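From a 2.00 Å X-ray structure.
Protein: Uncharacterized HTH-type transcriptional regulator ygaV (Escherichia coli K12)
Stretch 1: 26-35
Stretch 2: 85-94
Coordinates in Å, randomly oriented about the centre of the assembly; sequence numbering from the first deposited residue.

Stretch 1, residues 26-35: RLLILCMLSG
Stretch 2, residues 85-94: AVNAIIATLK

Two helices of one chain pack in this contact between segments of a ygaV transcriptional regulator. Residues 26-33 are helical, with Ser 34 (phi/psi -56/126) the first to leave helical geometry and Gly 35 (78/-10) at a positive phi that favours glycine; residues 85-94 are helical throughout. The axes approach to 10.6 Å, with 106° between their N-to-C directions (signed crossing angle -106°). Three pairs set the register: Leu 30 CA lies 7.7 Å from Val 86 CA, Cys 31 CA lies 7.1 Å from Ile 90 CA, and Ser 34 CA lies 7.0 Å from Asn 87 CA.

Apolar packing dominates the 323 Å² buried, both sides summed. Ile 90, the most covered residue, points toward the first helix; its m,t rotamer (chi1 -73°, chi2 -166°) carries CD1 against the backbone, 3.4 Å from Leu 30 C and 3.5 Å from Cys 31 N. The same CD1 lies 3.5 Å from Leu 30 CB, 4.3 Å from Cys 31 SG and 3.7 Å from Ser 34 OG, so a slender methyl end suits the site. Leu 30 (m,t) points toward the second helix and brings CD1 to 3.9 Å from CG1 of Val 86 (t, 168°), whose CA-to-CB bond also points toward the first helix. Leu 27 (m,t) leaves its backbone sideways, but its end comes nearer, setting CD2 4.0 Å from CD1 of Leu 93 (m,t). Cys 31 (m, -73°) points sideways, and its small, buried thiol adds to the apolar packing beside Ile 90.

No hydrogen bond crosses the contact. Ser 34 (m, -57°) turns OG back to Leu 30 O, donating a 3.0 Å hydrogen bond that satisfies a buried hydroxyl; OG lies 3.7 Å from ND2 of Asn 87 (chi1 -73°, chi2 138°), whose amide reaches in from a partly exposed position.

Backbone hydrogen bonds hold both frames, including Cys 31 N to Leu 27 O (2.8 Å) and Ile 90 N to Val 86 O (2.9 Å).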

ATOM      1  N   ARG A  26     -10.806   3.238  -4.653  1.00 40.61           N
ATOM      2  CA  ARG A  26     -10.003   2.301  -5.428  1.00 40.05           C
ATOM      3  C   ARG A  26      -9.900   0.939  -4.728  1.00 37.99           C
ATOM      4  O   ARG A  26      -9.981  -0.060  -5.360  1.00 36.39           O
ATOM      5  CB  ARG A  26      -8.636   2.863  -5.703  1.00 41.12           C
ATOM      6  CG  ARG A  26      -8.622   4.059  -6.554  1.00 40.99           C
ATOM      7  CD  ARG A  26      -7.227   4.302  -7.053  1.00 42.10           C
ATOM      8  NE  ARG A  26      -7.239   5.448  -7.934  1.00 42.10           N
ATOM      9  CZ  ARG A  26      -6.181   5.923  -8.574  1.00 43.54           C
ATOM     10  NH1 ARG A  26      -5.026   5.348  -8.490  1.00 43.98           N
ATOM     11  NH2 ARG A  26      -6.298   6.984  -9.339  1.00 44.46           N
ATOM     12  N   LEU A  27      -9.812   0.895  -3.408  1.00 38.06           N
ATOM     13  CA  LEU A  27      -9.830  -0.388  -2.719  1.00 38.65           C
ATOM     14  C   LEU A  27     -11.143  -1.094  -2.850  1.00 39.30           C
ATOM     15  O   LEU A  27     -11.159  -2.304  -3.025  1.00 42.80           O
ATOM     16  CB  LEU A  27      -9.500  -0.278  -1.193  1.00 37.73           C
ATOM     17  CG  LEU A  27      -8.061   0.037  -0.859  1.00 39.37           C
ATOM     18  CD1 LEU A  27      -7.962   0.141   0.673  1.00 38.21           C
ATOM     19  CD2 LEU A  27      -6.989  -0.977  -1.437  1.00 37.72           C
ATOM     20  N   LEU A  28     -12.244  -0.378  -2.728  1.00 39.50           N
ATOM     21  CA  LEU A  28     -13.584  -1.008  -2.928  1.00 39.65           C
ATOM     22  C   LEU A  28     -13.716  -1.554  -4.316  1.00 38.89           C
ATOM     23  O   LEU A  28     -14.204  -2.669  -4.533  1.00 41.63           O
ATOM     24  CB  LEU A  28     -14.692   0.026  -2.684  1.00 41.23           C
ATOM     25  CG  LEU A  28     -14.734   0.718  -1.341  1.00 43.34           C
ATOM     26  CD1 LEU A  28     -15.942   1.618  -1.184  1.00 45.98           C
ATOM     27  CD2 LEU A  28     -14.720  -0.386  -0.277  1.00 45.40           C
ATOM     28  N   ILE A  29     -13.215  -0.804  -5.281  1.00 38.94           N
ATOM     29  CA  ILE A  29     -13.212  -1.255  -6.717  1.00 38.71           C
ATOM     30  C   ILE A  29     -12.475  -2.567  -6.871  1.00 39.18           C
ATOM     31  O   ILE A  29     -12.997  -3.554  -7.492  1.00 41.07           O
ATOM     32  CB  ILE A  29     -12.604  -0.203  -7.640  1.00 38.36           C
ATOM     33  CG1 ILE A  29     -13.545   0.958  -7.903  1.00 38.19           C
ATOM     34  CG2 ILE A  29     -12.158  -0.792  -9.064  1.00 35.61           C
ATOM     35  CD1 ILE A  29     -12.796   2.178  -8.599  1.00 39.99           C
ATOM     36  N   LEU A  30     -11.248  -2.580  -6.384  1.00 40.27           N
ATOM     37  CA  LEU A  30     -10.383  -3.780  -6.425  1.00 41.61           C
ATOM     38  C   LEU A  30     -10.982  -4.930  -5.651  1.00 42.80           C
ATOM     39  O   LEU A  30     -10.957  -6.027  -6.148  1.00 44.72           O
ATOM     40  CB  LEU A  30      -8.956  -3.468  -5.983  1.00 41.64           C
ATOM     41  CG  LEU A  30      -8.214  -2.410  -6.768  1.00 38.53           C
ATOM     42  CD1 LEU A  30      -6.906  -2.033  -6.060  1.00 36.20           C
ATOM     43  CD2 LEU A  30      -7.924  -2.846  -8.200  1.00 38.04           C
ATOM     44  N   CYS A  31     -11.639  -4.671  -4.510  1.00 46.47           N
ATOM     45  CA  CYS A  31     -12.389  -5.732  -3.812  1.00 47.33           C
ATOM     46  C   CYS A  31     -13.528  -6.272  -4.651  1.00 48.77           C
ATOM     47  O   CYS A  31     -13.702  -7.501  -4.730  1.00 50.34           O
ATOM     48  CB  CYS A  31     -13.025  -5.254  -2.518  1.00 49.20           C
ATOM     49  SG  CYS A  31     -11.903  -4.985  -1.188  1.00 54.88           S
ATOM     50  N   MET A  32     -14.357  -5.372  -5.210  1.00 48.38           N
ATOM     51  CA  MET A  32     -15.430  -5.806  -6.103  1.00 47.99           C
ATOM     52  C   MET A  32     -14.906  -6.585  -7.286  1.00 48.33           C
ATOM     53  O   MET A  32     -15.548  -7.534  -7.783  1.00 47.83           O
ATOM     54  CB  MET A  32     -16.245  -4.598  -6.617  1.00 48.18           C
ATOM     55  CG  MET A  32     -17.627  -4.967  -7.257  1.00 52.07           C
ATOM     56  SD  MET A  32     -18.860  -5.616  -6.033  1.00 48.44           S
ATOM     57  CE  MET A  32     -18.778  -4.537  -4.678  1.00 54.21           C
ATOM     58  N   LEU A  33     -13.771  -6.170  -7.826  1.00 47.08           N
ATOM     59  CA  LEU A  33     -13.260  -6.884  -8.981  1.00 48.01           C
ATOM     60  C   LEU A  33     -12.684  -8.242  -8.628  1.00 49.13           C
ATOM     61  O   LEU A  33     -12.590  -9.080  -9.498  1.00 49.71           O
ATOM     62  CB  LEU A  33     -12.231  -6.045  -9.733  1.00 46.88           C
ATOM     63  CG  LEU A  33     -12.665  -4.735 -10.407  1.00 43.85           C
ATOM     64  CD1 LEU A  33     -11.396  -4.164 -11.111  1.00 39.63           C
ATOM     65  CD2 LEU A  33     -13.829  -4.982 -11.341  1.00 42.86           C
ATOM     66  N   SER A  34     -12.246  -8.468  -7.384  1.00 52.12           N
ATOM     67  CA  SER A  34     -11.665  -9.777  -7.029  1.00 54.21           C
ATOM     68  C   SER A  34     -12.630 -10.902  -7.346  1.00 54.90           C
ATOM     69  O   SER A  34     -13.799 -10.904  -6.914  1.00 55.78           O
ATOM     70  CB  SER A  34     -11.297  -9.865  -5.543  1.00 54.66           C
ATOM     71  OG  SER A  34     -10.402  -8.833  -5.145  1.00 59.72           O
ATOM     72  N   GLY A  35     -12.151 -11.862  -8.114  1.00 56.49           N
ATOM     73  CA  GLY A  35     -12.952 -13.011  -8.491  1.00 57.52           C
ATOM     74  C   GLY A  35     -13.945 -12.750  -9.593  1.00 59.26           C
ATOM     75  O   GLY A  35     -14.534 -13.709 -10.154  1.00 60.58           O
ATOM     76  N   ALA A  85      -0.384  -9.247  -7.525  1.00 44.86           N
ATOM     77  CA  ALA A  85       0.023  -8.520  -6.340  1.00 45.01           C
ATOM     78  C   ALA A  85      -1.128  -7.768  -5.647  1.00 44.00           C
ATOM     79  O   ALA A  85      -1.098  -7.568  -4.442  1.00 43.35           O
ATOM     80  CB  ALA A  85       1.133  -7.573  -6.667  1.00 44.63           C
ATOM     81  N   VAL A  86      -2.123  -7.373  -6.442  1.00 42.42           N
ATOM     82  CA  VAL A  86      -3.307  -6.690  -5.955  1.00 41.89           C
ATOM     83  C   VAL A  86      -4.077  -7.636  -5.091  1.00 40.48           C
ATOM     84  O   VAL A  86      -4.424  -7.322  -3.974  1.00 38.83           O
ATOM     85  CB  VAL A  86      -4.184  -6.111  -7.107  1.00 40.95           C
ATOM     86  CG1 VAL A  86      -5.497  -5.686  -6.555  1.00 43.28           C
ATOM     87  CG2 VAL A  86      -3.434  -4.950  -7.804  1.00 38.88           C
ATOM     88  N   ASN A  87      -4.288  -8.825  -5.597  1.00 40.31           N
ATOM     89  CA  ASN A  87      -5.006  -9.832  -4.843  1.00 40.38           C
ATOM     90  C   ASN A  87      -4.270 -10.167  -3.534  1.00 39.17           C
ATOM     91  O   ASN A  87      -4.918 -10.362  -2.497  1.00 38.55           O
ATOM     92  CB  ASN A  87      -5.151 -11.064  -5.691  1.00 42.02           C
ATOM     93  CG  ASN A  87      -6.188 -10.868  -6.829  1.00 44.43           C
ATOM     94  OD1 ASN A  87      -5.971 -11.285  -7.966  1.00 54.51           O
ATOM     95  ND2 ASN A  87      -7.262 -10.220  -6.517  1.00 47.95           N
ATOM     96  N   ALA A  88      -2.942 -10.206  -3.607  1.00 38.13           N
ATOM     97  CA  ALA A  88      -2.095 -10.431  -2.395  1.00 38.19           C
ATOM     98  C   ALA A  88      -2.272  -9.360  -1.354  1.00 37.31           C
ATOM     99  O   ALA A  88      -2.351  -9.639  -0.153  1.00 36.50           O
ATOM    100  CB  ALA A  88      -0.629 -10.524  -2.790  1.00 36.62           C
ATOM    101  N   ILE A  89      -2.287  -8.094  -1.793  1.00 37.79           N
ATOM    102  CA  ILE A  89      -2.402  -6.989  -0.853  1.00 37.83           C
ATOM    103  C   ILE A  89      -3.796  -6.940  -0.279  1.00 39.80           C
ATOM    104  O   ILE A  89      -3.987  -6.769   0.936  1.00 41.59           O
ATOM    105  CB  ILE A  89      -1.988  -5.696  -1.525  1.00 37.66           C
ATOM    106  CG1 ILE A  89      -0.494  -5.784  -1.773  1.00 39.41           C
ATOM    107  CG2 ILE A  89      -2.429  -4.422  -0.679  1.00 37.92           C
ATOM    108  CD1 ILE A  89       0.003  -4.920  -2.819  1.00 44.01           C
ATOM    109  N   ILE A  90      -4.806  -7.057  -1.140  1.00 40.93           N
ATOM    110  CA  ILE A  90      -6.172  -7.184  -0.672  1.00 41.11           C
ATOM    111  C   ILE A  90      -6.380  -8.252   0.400  1.00 40.40           C
ATOM    112  O   ILE A  90      -7.010  -8.014   1.418  1.00 40.26           O
ATOM    113  CB  ILE A  90      -7.177  -7.393  -1.901  1.00 41.97           C
ATOM    114  CG1 ILE A  90      -7.316  -6.067  -2.637  1.00 44.68           C
ATOM    115  CG2 ILE A  90      -8.490  -7.872  -1.396  1.00 42.20           C
ATOM    116  CD1 ILE A  90      -8.541  -6.044  -3.640  1.00 45.87           C
ATOM    117  N   ALA A  91      -5.837  -9.427   0.168  1.00 40.61           N
ATOM    118  CA  ALA A  91      -5.962 -10.536   1.097  1.00 40.29           C
ATOM    119  C   ALA A  91      -5.249 -10.220   2.424  1.00 40.04           C
ATOM    120  O   ALA A  91      -5.782 -10.532   3.519  1.00 40.72           O
ATOM    121  CB  ALA A  91      -5.366 -11.792   0.447  1.00 38.52           C
ATOM    122  N   THR A  92      -4.084  -9.565   2.370  1.00 39.81           N
ATOM    123  CA  THR A  92      -3.439  -9.127   3.632  1.00 39.86           C
ATOM    124  C   THR A  92      -4.276  -8.055   4.337  1.00 40.39           C
ATOM    125  O   THR A  92      -4.402  -8.070   5.569  1.00 38.81           O
ATOM    126  CB  THR A  92      -2.021  -8.626   3.340  1.00 41.56           C
ATOM    127  OG1 THR A  92      -1.271  -9.715   2.791  1.00 39.73           O
ATOM    128  CG2 THR A  92      -1.312  -8.108   4.572  1.00 38.94           C
ATOM    129  N   LEU A  93      -4.847  -7.109   3.578  1.00 40.72           N
ATOM    130  CA  LEU A  93      -5.647  -6.073   4.210  1.00 43.31           C
ATOM    131  C   LEU A  93      -6.855  -6.703   4.923  1.00 43.98           C
ATOM    132  O   LEU A  93      -7.208  -6.341   6.039  1.00 43.89           O
ATOM    133  CB  LEU A  93      -6.082  -5.027   3.202  1.00 43.02           C
ATOM    134  CG  LEU A  93      -5.007  -4.101   2.637  1.00 43.13           C
ATOM    135  CD1 LEU A  93      -5.638  -3.261   1.588  1.00 41.55           C
ATOM    136  CD2 LEU A  93      -4.413  -3.221   3.657  1.00 37.38           C
ATOM    137  N   LYS A  94      -7.509  -7.637   4.253  1.00 46.88           N
ATOM    138  CA  LYS A  94      -8.527  -8.475   4.903  1.00 48.86           C
ATOM    139  C   LYS A  94      -8.080  -9.070   6.228  1.00 48.57           C
ATOM    140  O   LYS A  94      -8.760  -8.873   7.228  1.00 49.49           O
ATOM    141  CB  LYS A  94      -9.102  -9.563   3.959  1.00 48.73           C
ATOM    142  CG  LYS A  94      -9.928  -8.980   2.815  1.00 54.45           C
ATOM    143  CD  LYS A  94     -10.481 -10.085   1.779  1.00 53.68           C
ATOM    144  CE  LYS A  94      -9.821 -10.042   0.382  1.00 58.77           C
ATOM    145  NZ  LYS A  94      -9.994 -11.278  -0.558  1.00 58.27           N
TER